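Side-chain contacts in cell wall surface anchor family protein (Streptococcus agalactiae serogroup V, PDB 3TW0), which serves as the adhesive tip pilin of group B streptococcal pili and probably takes part in host attachment through its von Willebrand factor type A domain: residues 258-262 / 263-267; 84-88 / 89-93; 192-195 / 196-199. The protein carries 2 engineered substitutions. All coordinates share one frame; numbering follows the deposited sequence.

Contact 1: residues 258-262 / 263-267; sequences SVMSN and EGYAI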
loop_
_atom_site.group_PDB
_atom_site.type_symbol
_atom_site.label_atom_id
_atom_site.label_comp_id
_atom_site.label_asym_id
_atom_site.label_seq_id
_atom_site.Cartn_x
_atom_site.Cartn_y
_atom_site.Cartn_z
ATOM N N SER A 258 3.546 -32.811 -19.067
ATOM C CA SER A 258 2.660 -32.664 -20.220
ATOM C C SER A 258 1.510 -31.668 -19.983
ATOM O O SER A 258 1.072 -30.987 -20.909
ATOM C CB SER A 258 2.111 -34.029 -20.656
ATOM O OG SER A 258 1.898 -34.051 -22.059
ATOM N N VAL A 259 1.026 -31.606 -18.746
ATOM C CA VAL A 259 -0.039 -30.677 -18.346
ATOM C C VAL A 259 0.449 -29.220 -18.448
ATOM O O VAL A 259 -0.274 -28.339 -18.908
ATOM C CB VAL A 259 -0.564 -31.025 -16.923
ATOM C CG1 VAL A 259 -1.451 -29.930 -16.361
ATOM C CG2 VAL A 259 -1.329 -32.357 -16.946
ATOM N N MET A 260 1.695 -28.992 -18.052
ATOM C CA MET A 260 2.283 -27.659 -18.100
ATOM C C MET A 260 2.469 -27.211 -19.546
ATOM O O MET A 260 2.172 -26.055 -19.864
ATOM C CB MET A 260 3.603 -27.601 -17.315
ATOM C CG MET A 260 3.492 -28.052 -15.852
ATOM S SD MET A 260 3.840 -26.843 -14.548
ATOM C CE MET A 260 5.596 -26.877 -14.572
ATOM N N SER A 261 2.942 -28.121 -20.409
ATOM C CA SER A 261 3.106 -27.846 -21.855
ATOM C C SER A 261 1.764 -27.491 -22.489
ATOM O O SER A 261 1.640 -26.467 -23.161
ATOM C CB SER A 261 3.729 -29.041 -22.608
ATOM O OG SER A 261 4.984 -29.411 -22.059
ATOM N N ASN A 262 0.786 -28.371 -22.260
ATOM C CA ASN A 262 -0.628 -28.199 -22.620
ATOM C C ASN A 262 -1.136 -26.808 -22.207
ATOM O O ASN A 262 -1.715 -26.066 -23.023
ATOM C CB ASN A 262 -1.430 -29.319 -21.923
ATOM C CG ASN A 262 -2.858 -29.474 -22.443
ATOM O OD1 ASN A 262 -3.530 -28.507 -22.837
ATOM N ND2 ASN A 262 -3.345 -30.713 -22.398
ATOM N N GLU A 263 -0.886 -26.455 -20.943
ATOM C CA GLU A 263 -1.233 -25.126 -20.398
ATOM C C GLU A 263 -0.517 -23.935 -21.057
ATOM O O GLU A 263 -1.045 -22.824 -21.043
ATOM C CB GLU A 263 -1.023 -25.100 -18.883
ATOM C CG GLU A 263 -2.218 -25.624 -18.104
ATOM C CD GLU A 263 -1.870 -26.052 -16.694
ATOM O OE1 GLU A 263 -0.660 -26.081 -16.342
ATOM O OE2 GLU A 263 -2.814 -26.367 -15.935
ATOM N N GLY A 264 0.677 -24.156 -21.610
ATOM C CA GLY A 264 1.347 -23.125 -22.425
ATOM C C GLY A 264 2.568 -22.446 -21.809
ATOM O O GLY A 264 3.042 -21.430 -22.309
ATOM N N TYR A 265 3.088 -23.008 -20.721
ATOM C CA TYR A 265 4.294 -22.475 -20.123
ATOM C C TYR A 265 5.501 -22.644 -21.025
ATOM O O TYR A 265 5.597 -23.630 -21.770
ATOM C CB TYR A 265 4.565 -23.157 -18.801
ATOM C CG TYR A 265 3.603 -22.782 -17.701
ATOM C CD1 TYR A 265 2.531 -23.601 -17.367
ATOM C CD2 TYR A 265 3.774 -21.605 -16.990
ATOM C CE1 TYR A 265 1.657 -23.258 -16.318
ATOM C CE2 TYR A 265 2.913 -21.252 -15.959
ATOM C CZ TYR A 265 1.874 -22.071 -15.626
ATOM O OH TYR A 265 1.047 -21.689 -14.600
ATOM N N ALA A 266 6.407 -21.676 -20.970
ATOM C CA ALA A 266 7.682 -21.792 -21.646
ATOM C C ALA A 266 8.529 -22.766 -20.841
ATOM O O ALA A 266 8.908 -22.470 -19.703
ATOM C CB ALA A 266 8.371 -20.449 -21.739
ATOM N N ILE A 267 8.798 -23.935 -21.420
ATOM C CA ILE A 267 9.590 -24.960 -20.739
ATOM C C ILE A 267 10.790 -25.295 -21.599
ATOM O O ILE A 267 10.632 -25.751 -22.725
ATOM C CB ILE A 267 8.800 -26.257 -20.483
ATOM C CG1 ILE A 267 7.415 -25.963 -19.911
ATOM C CG2 ILE A 267 9.577 -27.184 -19.553
ATOM C CD1 ILE A 267 6.473 -27.145 -19.972
HETATM O O HOH W 1 4.372 -24.837 -23.978
#
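M260 and Y265 meet where helix 257-263 ends, and their contact shows how one helix stop can combine backbone capping with apolar cover. This is the close-packed side. The chain of M260 bends at chi2 (-117°) and again at chi3, and SD stands obliquely beside the Y265 ring, 5.0 Å from its centroid, a Met-aromatic contact. CB of M260 touches CD1 of I267 at 3.9 Å. I267 is turned back toward the helix, and its CD1 also reaches OG of S261 at 3.4 Å, a hydroxyl whose polar partner is the carbonyl of L257. Strand 271-276 adds I272 against all three of M260, Y265 and I267.

The backbone beneath is a Schellman motif. M260 O takes G264 N at 3.0 Å and Y265 N at 3.3 Å, one from each face of its plane, while G264 N makes a second, weak bond to S261 O. G264 enters the turn with positive phi (108°).

The V259 flank is more exposed. V259 and E263 lie side by side, CG1 of V259 3.8 Å from OE2 of E263, though OE1 is bonded to the hydroxyl of Y93. Near S261 a water joins S261 O to Y265 O. The chemistry implies division of labour: bonds from the turn engage the carbonyls of M260 and, weakly, S261, water bridges the exposed side, and the thioether and aromatic ring face the interior.

Contact 2: residues 84-88 / 89-93; sequences ALNDS and VSWDY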
loop_
_atom_site.group_PDB
_atom_site.type_symbol
_atom_site.label_atom_id
_atom_site.label_comp_id
_atom_site.label_asym_id
_atom_site.label_seq_id
_atom_site.Cartn_x
_atom_site.Cartn_y
_atom_site.Cartn_z
ATOM N N ALA A 84 1.568 -16.971 -15.395
ATOM C CA ALA A 84 1.794 -16.920 -13.975
ATOM C C ALA A 84 1.873 -18.300 -13.296
ATOM O O ALA A 84 1.141 -19.216 -13.651
ATOM C CB ALA A 84 0.738 -16.052 -13.317
ATOM N N LEU A 85 2.767 -18.439 -12.315
ATOM C CA LEU A 85 2.774 -19.627 -11.459
ATOM C C LEU A 85 3.232 -19.296 -10.051
ATOM O O LEU A 85 3.970 -18.335 -9.841
ATOM C CB LEU A 85 3.633 -20.760 -12.055
ATOM C CG LEU A 85 5.147 -20.670 -12.151
ATOM C CD1 LEU A 85 5.746 -22.073 -12.475
ATOM C CD2 LEU A 85 5.562 -19.678 -13.207
ATOM N N ASN A 86 2.803 -20.103 -9.092
ATOM C CA ASN A 86 3.255 -19.950 -7.714
ATOM C C ASN A 86 4.339 -20.987 -7.433
ATOM O O ASN A 86 4.055 -22.176 -7.477
ATOM C CB ASN A 86 2.062 -20.125 -6.767
ATOM C CG ASN A 86 2.321 -19.572 -5.368
ATOM O OD1 ASN A 86 3.430 -19.672 -4.836
ATOM N ND2 ASN A 86 1.285 -18.993 -4.759
ATOM N N ASP A 87 5.571 -20.546 -7.168
ATOM C CA ASP A 87 6.678 -21.477 -6.847
ATOM C C ASP A 87 6.865 -21.784 -5.328
ATOM O O ASP A 87 7.823 -22.433 -4.941
ATOM C CB ASP A 87 7.995 -20.979 -7.444
ATOM C CG ASP A 87 8.522 -19.734 -6.747
ATOM O OD1 ASP A 87 7.704 -18.870 -6.328
ATOM O OD2 ASP A 87 9.764 -19.606 -6.614
ATOM N N SER A 88 5.969 -21.307 -4.476
ATOM C CA SER A 88 6.046 -21.635 -3.048
ATOM C C SER A 88 5.916 -23.155 -2.797
ATOM O O SER A 88 5.250 -23.869 -3.548
ATOM C CB SER A 88 4.992 -20.856 -2.256
ATOM O OG SER A 88 4.662 -21.517 -1.052
ATOM N N VAL A 89 6.580 -23.633 -1.749
ATOM C CA VAL A 89 6.455 -25.015 -1.321
ATOM C C VAL A 89 5.085 -25.217 -0.698
ATOM O O VAL A 89 4.592 -26.326 -0.703
ATOM C CB VAL A 89 7.583 -25.398 -0.316
ATOM C CG1 VAL A 89 7.148 -26.454 0.684
ATOM C CG2 VAL A 89 8.801 -25.860 -1.065
ATOM N N SER A 90 4.449 -24.161 -0.181
ATOM C CA SER A 90 3.135 -24.381 0.445
ATOM C C SER A 90 1.877 -24.122 -0.385
ATOM O O SER A 90 0.787 -24.183 0.154
ATOM C CB SER A 90 3.015 -23.764 1.858
ATOM O OG SER A 90 4.066 -22.882 2.194
ATOM N N TRP A 91 2.002 -23.863 -1.677
ATOM C CA TRP A 91 0.818 -23.674 -2.521
ATOM C C TRP A 91 0.964 -24.439 -3.820
ATOM O O TRP A 91 2.097 -24.653 -4.293
ATOM C CB TRP A 91 0.580 -22.179 -2.837
ATOM C CG TRP A 91 0.439 -21.328 -1.614
ATOM C CD1 TRP A 91 1.370 -20.457 -1.105
ATOM C CD2 TRP A 91 -0.683 -21.293 -0.718
ATOM N NE1 TRP A 91 0.890 -19.879 0.051
ATOM C CE2 TRP A 91 -0.359 -20.386 0.320
ATOM C CE3 TRP A 91 -1.923 -21.946 -0.688
ATOM C CZ2 TRP A 91 -1.237 -20.100 1.365
ATOM C CZ3 TRP A 91 -2.810 -21.663 0.363
ATOM C CH2 TRP A 91 -2.456 -20.734 1.370
ATOM N N ASP A 92 -0.171 -24.843 -4.392
ATOM C CA ASP A 92 -0.207 -25.401 -5.738
ATOM C C ASP A 92 0.218 -24.318 -6.732
ATOM O O ASP A 92 -0.043 -23.132 -6.506
ATOM C CB ASP A 92 -1.613 -25.896 -6.089
ATOM C CG ASP A 92 -1.695 -26.455 -7.508
ATOM O OD1 ASP A 92 -0.927 -27.395 -7.840
ATOM O OD2 ASP A 92 -2.520 -25.943 -8.296
ATOM N N TYR A 93 0.858 -24.706 -7.830
ATOM C CA TYR A 93 1.387 -23.692 -8.756
ATOM C C TYR A 93 0.327 -22.845 -9.479
ATOM O O TYR A 93 0.649 -21.767 -10.004
ATOM C CB TYR A 93 2.368 -24.310 -9.754
ATOM C CG TYR A 93 1.735 -25.055 -10.910
ATOM C CD1 TYR A 93 1.420 -24.400 -12.114
ATOM C CD2 TYR A 93 1.470 -26.420 -10.815
ATOM C CE1 TYR A 93 0.834 -25.100 -13.186
ATOM C CE2 TYR A 93 0.898 -27.130 -11.882
ATOM C CZ TYR A 93 0.586 -26.469 -13.054
ATOM O OH TYR A 93 0.023 -27.186 -14.087
#
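The indole of W91 and the carboxamide of N86 are the flat groups that meet in this loop, their planes 41° apart. ND2 of N86 comes to the indole obliquely, 3.8 Å from CB of W91, and its own hydrogen bond goes to the carbonyl of K95. S88 OG also approaches the indole at a slant, 3.5 Å from CD1 of W91, and F98 meets the ring edge-to-face. The phenol of Y93 has L85 at its edge, CB of L85 lying 4.3 Å from CD1 of Y93, near the plane of the ring. With chi1 at 79°, CG of Y93 is wedged between its own backbone N and carbonyl carbon, and the ring leads off to pack on V259 and M260 of helix 257-263.

Backbone contacts close the loop behind these groups. N86 N donates to Y93 O at 2.9 Å, and CA-H...O contacts flank this bond: CA of L85 approaches Y93 O at 3.3 Å, and CA of Y93 approaches N86 O at the same separation.

Two side chains then shape the bend. CG of N86 stands anti to the backbone N (chi1 -162°), which carries OD1 forward to accept from S88 N at 3.0 Å. S88 OG in turn accepts from S90 N at 2.8 Å. Not every polar group is served: the backbone N of W91 is buried here and has no partner in the model.

A side-chain oxygen accepting from the backbone N two residues on defines an Asx turn at N86 and an ST turn at S88. The two succeed each other in the loop joining strands 84-85 and 97-101, both of which pair with strand 70-78.

Contact 3: residues 192-195 / 196-199; sequences YQNQ and FNSF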
loop_
_atom_site.group_PDB
_atom_site.type_symbol
_atom_site.label_atom_id
_atom_site.label_comp_id
_atom_site.label_asym_id
_atom_site.label_seq_id
_atom_site.Cartn_x
_atom_site.Cartn_y
_atom_site.Cartn_z
ATOM N N TYR A 192 6.909 9.443 -22.644
ATOM C CA TYR A 192 6.356 9.249 -21.312
ATOM C C TYR A 192 6.653 10.441 -20.381
ATOM O O TYR A 192 5.797 10.818 -19.576
ATOM C CB TYR A 192 6.833 7.918 -20.711
ATOM C CG TYR A 192 6.265 6.711 -21.418
ATOM C CD1 TYR A 192 4.861 6.523 -21.479
ATOM C CD2 TYR A 192 7.105 5.734 -22.000
ATOM C CE1 TYR A 192 4.304 5.406 -22.130
ATOM C CE2 TYR A 192 6.546 4.591 -22.640
ATOM C CZ TYR A 192 5.148 4.462 -22.691
ATOM O OH TYR A 192 4.553 3.398 -23.285
ATOM N N GLN A 193 7.840 11.045 -20.505
ATOM C CA GLN A 193 8.144 12.230 -19.690
ATOM C C GLN A 193 7.155 13.371 -19.969
ATOM O O GLN A 193 6.611 13.968 -19.043
ATOM C CB GLN A 193 9.593 12.707 -19.854
ATOM C CG GLN A 193 9.956 13.853 -18.871
ATOM C CD GLN A 193 9.874 13.425 -17.400
ATOM O OE1 GLN A 193 10.517 12.462 -16.995
ATOM N NE2 GLN A 193 9.079 14.142 -16.604
ATOM N N ASN A 194 6.905 13.661 -21.244
ATOM C CA ASN A 194 5.927 14.683 -21.574
ATOM C C ASN A 194 4.510 14.281 -21.158
ATOM O O ASN A 194 3.705 15.130 -20.804
ATOM C CB ASN A 194 5.990 15.065 -23.064
ATOM C CG ASN A 194 7.255 15.868 -23.420
ATOM O OD1 ASN A 194 7.804 16.577 -22.576
ATOM N ND2 ASN A 194 7.713 15.756 -24.674
ATOM N N GLN A 195 4.198 12.982 -21.186
ATOM C CA GLN A 195 2.872 12.525 -20.726
ATOM C C GLN A 195 2.749 12.780 -19.229
ATOM O O GLN A 195 1.753 13.301 -18.761
ATOM C CB GLN A 195 2.651 11.035 -21.031
ATOM C CG GLN A 195 2.468 10.707 -22.512
ATOM C CD GLN A 195 1.941 9.302 -22.708
ATOM O OE1 GLN A 195 1.076 8.844 -21.949
ATOM N NE2 GLN A 195 2.475 8.610 -23.688
ATOM N N PHE A 196 3.798 12.467 -18.497
ATOM C CA PHE A 196 3.815 12.617 -17.025
ATOM C C PHE A 196 3.642 14.087 -16.665
ATOM O O PHE A 196 2.740 14.471 -15.890
ATOM C CB PHE A 196 5.150 12.080 -16.500
ATOM C CG PHE A 196 5.306 12.134 -14.999
ATOM C CD1 PHE A 196 4.736 11.152 -14.183
ATOM C CD2 PHE A 196 6.095 13.140 -14.397
ATOM C CE1 PHE A 196 4.922 11.187 -12.801
ATOM C CE2 PHE A 196 6.263 13.183 -13.034
ATOM C CZ PHE A 196 5.672 12.215 -12.220
ATOM N N ASN A 197 4.500 14.909 -17.259
ATOM C CA ASN A 197 4.377 16.376 -17.177
ATOM C C ASN A 197 2.985 16.926 -17.461
ATOM O O ASN A 197 2.556 17.836 -16.751
ATOM C CB ASN A 197 5.404 17.049 -18.095
ATOM C CG ASN A 197 6.825 16.807 -17.638
ATOM O OD1 ASN A 197 7.045 16.309 -16.538
ATOM N ND2 ASN A 197 7.803 17.193 -18.470
ATOM N N SER A 198 2.268 16.392 -18.461
ATOM C CA SER A 198 0.882 16.838 -18.684
ATOM C C SER A 198 -0.062 16.430 -17.552
ATOM O O SER A 198 -1.034 17.153 -17.270
ATOM C CB SER A 198 0.304 16.366 -20.024
ATOM O OG SER A 198 1.175 16.730 -21.084
ATOM N N PHE A 199 0.184 15.284 -16.914
ATOM C CA PHE A 199 -0.613 14.909 -15.735
ATOM C C PHE A 199 -0.369 15.943 -14.615
ATOM O O PHE A 199 -1.302 16.425 -14.000
ATOM C CB PHE A 199 -0.284 13.493 -15.214
ATOM C CG PHE A 199 -0.450 12.376 -16.245
ATOM C CD1 PHE A 199 -1.485 12.403 -17.193
ATOM C CD2 PHE A 199 0.423 11.276 -16.231
ATOM C CE1 PHE A 199 -1.626 11.382 -18.145
ATOM C CE2 PHE A 199 0.288 10.258 -17.169
ATOM C CZ PHE A 199 -0.752 10.321 -18.143
HETATM O O HOH W 2 6.361 18.603 -21.110
#
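F199 lays one face of its ring over the carbonyl oxygen of Q195, which stands 3.4 Å from the ring plane and over its centre. The same oxygen accepts the helical bond from F199 N at 3.1 Å, so one acceptor meets both the backbone and the ring of the residue four positions on. CG of F199 lies anti to the carbonyl carbon (chi1 -57°), a torsion that swings the ring back over the preceding turn.

On a different side of the helix, Q193 and N197 cross with their amide planes at 50°. The chain of Q193 bends at chi2, and NE2 donates to OD1 of N197 at 3.0 Å. The acceptor lies in the amide plane of Q193, whereas the donor stands above the carbonyl plane of N197 and misses its lone pairs. NE2 also brushes CD2 of F196, at 3.8 Å.

S198 illustrates a serine that returns its hydroxyl to its own helix. Both S198 N and S198 OG donate to N194 O, each at 3.0 Å, and they arrive from opposite faces of that carbonyl. On the solvent side a water bonds to OD1 of N194 at 2.9 Å and links weakly to ND2 of N197.

Helix 192-201 is held to its surroundings by other groups. The extended side chain of Q195 reaches the segment before the helix, where OE1 accepts from N185 N and NE2 donates to T190 O. F196 makes a cation-pi contact with K296 and packs on E303 and L307 of helix 302-312, the neighbouring helix on that side.

Along the chain contact 2 comes first, then contact 3, then contact 1. Residues 84-93 and 258-267, far apart in sequence, are neighbours in space: their centres lie 15 Å apart, and two probable hydrogen bonds join them, E263 OE1 to Y93 OH at 2.6 Å and Y265 OH to A84 O at 2.7 Å. Both belong to the region round the antiparallel sheet, in which strand 70-78 pairs with 84-85 and with 271-276. Contact 3 stands apart, its centre about 40 Å from contact 1 and 38 Å from contact 2, against helix 302-312. All three lie away from the magnesium site; contacts 1 and 2 tie the antiparallel sheet to helix 257-263, and contact 3 belongs to a separate helix.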